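Local structure of dermonecrotic toxin (Pasteurella multocida, 2EBF) at residues 325-329 with 477-482. The protein is a secreted dermonecrotic and mitogenic toxin that induces bone resorption and is associated with severe progressive atrophic rhinitis in pigs, seen here as its C-terminal region. Numbering follows the deposited sequence.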
loop_
_atom_site.group_PDB
_atom_site.type_symbol
_atom_site.label_atom_id
_atom_site.label_comp_id
_atom_site.label_asym_id
_atom_site.label_seq_id
_atom_site.Cartn_x
_atom_site.Cartn_y
_atom_site.Cartn_z
ATOM N N LEU A 325 1.600 -3.499 -0.338
ATOM C CA LEU A 325 2.723 -3.003 -1.141
ATOM C C LEU A 325 2.293 -1.902 -2.098
ATOM O O LEU A 325 3.002 -0.908 -2.256
ATOM C CB LEU A 325 3.425 -4.137 -1.900
ATOM C CG LEU A 325 4.182 -5.139 -1.015
ATOM C CD1 LEU A 325 4.699 -6.312 -1.844
ATOM C CD2 LEU A 325 5.331 -4.474 -0.260
ATOM N N MET A 326 1.133 -2.090 -2.723
ATOM C CA MET A 326 0.546 -1.075 -3.615
ATOM C C MET A 326 0.310 0.248 -2.902
ATOM O O MET A 326 0.600 1.319 -3.437
ATOM C CB MET A 326 -0.760 -1.593 -4.216
ATOM C CG MET A 326 -1.348 -0.695 -5.321
ATOM S SD MET A 326 -0.178 -0.458 -6.677
ATOM C CE MET A 326 -1.302 0.207 -7.917
ATOM N N GLU A 327 -0.264 0.178 -1.707
ATOM C CA GLU A 327 -0.466 1.356 -0.889
ATOM C C GLU A 327 0.858 2.100 -0.654
ATOM O O GLU A 327 0.897 3.318 -0.758
ATOM C CB GLU A 327 -1.115 0.958 0.439
ATOM C CG GLU A 327 -1.460 2.120 1.335
ATOM C CD GLU A 327 -2.063 1.666 2.646
ATOM O OE1 GLU A 327 -1.511 0.740 3.273
ATOM O OE2 GLU A 327 -3.084 2.246 3.046
ATOM N N ASN A 328 1.926 1.364 -0.334
ATOM C CA ASN A 328 3.275 1.935 -0.191
ATOM C C ASN A 328 3.765 2.631 -1.457
ATOM O O ASN A 328 4.281 3.752 -1.418
ATOM C CB ASN A 328 4.279 0.840 0.190
ATOM C CG ASN A 328 4.074 0.309 1.590
ATOM O OD1 ASN A 328 4.762 -0.639 2.013
ATOM N ND2 ASN A 328 3.140 0.905 2.329
ATOM N N THR A 329 3.602 1.951 -2.583
ATOM C CA THR A 329 3.957 2.512 -3.875
ATOM C C THR A 329 3.185 3.800 -4.154
ATOM O O THR A 329 3.772 4.815 -4.520
ATOM C CB THR A 329 3.775 1.458 -4.974
ATOM O OG1 THR A 329 4.817 0.491 -4.822
ATOM C CG2 THR A 329 3.829 2.072 -6.372
ATOM N N LEU A 477 2.220 -0.422 -12.345
ATOM C CA LEU A 477 2.582 0.446 -11.216
ATOM C C LEU A 477 3.031 -0.368 -9.995
ATOM O O LEU A 477 4.018 -0.012 -9.340
ATOM C CB LEU A 477 1.396 1.346 -10.838
ATOM C CG LEU A 477 1.531 2.255 -9.616
ATOM C CD1 LEU A 477 2.697 3.189 -9.793
ATOM C CD2 LEU A 477 0.261 3.054 -9.384
ATOM N N TYR A 478 2.286 -1.433 -9.689
ATOM C CA TYR A 478 2.605 -2.324 -8.586
ATOM C C TYR A 478 4.013 -2.877 -8.754
ATOM O O TYR A 478 4.823 -2.820 -7.834
ATOM C CB TYR A 478 1.592 -3.490 -8.470
ATOM C CG TYR A 478 2.010 -4.521 -7.425
ATOM C CD1 TYR A 478 2.798 -5.627 -7.773
ATOM C CD2 TYR A 478 1.646 -4.371 -6.089
ATOM C CE1 TYR A 478 3.199 -6.559 -6.805
ATOM C CE2 TYR A 478 2.033 -5.292 -5.129
ATOM C CZ TYR A 478 2.806 -6.378 -5.491
ATOM O OH TYR A 478 3.190 -7.291 -4.524
ATOM N N TYR A 479 4.287 -3.415 -9.938
ATOM C CA TYR A 479 5.573 -4.035 -10.237
ATOM C C TYR A 479 6.715 -3.008 -10.194
ATOM O O TYR A 479 7.745 -3.241 -9.566
ATOM C CB TYR A 479 5.491 -4.744 -11.593
ATOM C CG TYR A 479 6.794 -5.321 -12.070
ATOM C CD1 TYR A 479 7.350 -6.436 -11.452
ATOM C CD2 TYR A 479 7.474 -4.747 -13.142
ATOM C CE1 TYR A 479 8.554 -6.967 -11.890
ATOM C CE2 TYR A 479 8.682 -5.271 -13.588
ATOM C CZ TYR A 479 9.214 -6.380 -12.951
ATOM O OH TYR A 479 10.411 -6.906 -13.392
ATOM N N LYS A 480 6.509 -1.864 -10.841
ATOM C CA LYS A 480 7.517 -0.806 -10.859
ATOM C C LYS A 480 7.801 -0.276 -9.455
ATOM O O LYS A 480 8.953 -0.014 -9.101
ATOM C CB LYS A 480 7.063 0.337 -11.759
ATOM C CG LYS A 480 8.047 1.502 -11.818
ATOM C CD LYS A 480 7.494 2.589 -12.711
ATOM C CE LYS A 480 8.521 3.667 -12.963
ATOM N NZ LYS A 480 7.912 4.816 -13.704
ATOM N N GLY A 481 6.741 -0.116 -8.665
ATOM C CA GLY A 481 6.860 0.430 -7.321
ATOM C C GLY A 481 7.759 -0.399 -6.433
ATOM O O GLY A 481 8.560 0.149 -5.680
ATOM N N ASN A 482 7.632 -1.719 -6.516
ATOM C CA ASN A 482 8.468 -2.610 -5.703
ATOM C C ASN A 482 9.953 -2.561 -6.085
ATOM O O ASN A 482 10.841 -2.713 -5.233
ATOM C CB ASN A 482 7.949 -4.044 -5.779
ATOM C CG ASN A 482 6.598 -4.225 -5.085
ATOM O OD1 ASN A 482 5.850 -5.154 -5.410
ATOM N ND2 ASN A 482 6.284 -3.350 -4.129
HETATM O O HOH W 1 4.064 -1.967 -5.277
HETATM O O HOH W 2 6.898 0.744 -2.757
#
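Leu-477 begins the contact by laying its CD2 branch against the methyl of Met-326, with 3.6 Å between CD2 and Met-326 CE, while its CD1 branch meets Thr-329 CG2. The Met-326 chain leaves its helix with CG anti to the backbone N and then bends at chi2 (58°), which carries the sulfur and methyl across to Leu-477 and Tyr-478. The bent chain thus serves two neighbours, CE packing on Leu-477 and SD lying 3.9 Å from Tyr-478 CB. The backbone N of Met-326 sits at the edge of the tyrosine ring, near its plane. Farther along the same ring, Leu-325 CB lies 3.7 Å from Tyr-478 CE2, oblique to the ring, and Leu-325 CD1 reaches the phenol oxygen, which is hydrogen-bonded to Asp-464. The CA atoms of Gly-481 and Thr-329 are 5.0 Å apart, the closest CA pair of the two segments; the threonine hydroxyl packs directly on the glycine backbone, Thr-329 OG1 3.2 Å from Gly-481 CA. Asn-482 closes the series, its OD1 over one face of the Tyr-478 ring toward the rim and its ND2 beside Leu-325 CB. The segment axes, 9.0 Å apart, cross at 74°, packing helix 312-333 against helix 473-490 within the toxin's C2 domain. One water is hydrogen-bonded to Thr-329 OG1 (2.6 Å) and donates to Tyr-478 O; a second is hydrogen-bonded to the same hydroxyl and donates weakly to Gly-481 O. Apolar packing at Leu-477 and Met-326 therefore gives way to a hydrated threonine-glycine crossing, where two water molecules join one hydroxyl to two helix carbonyls.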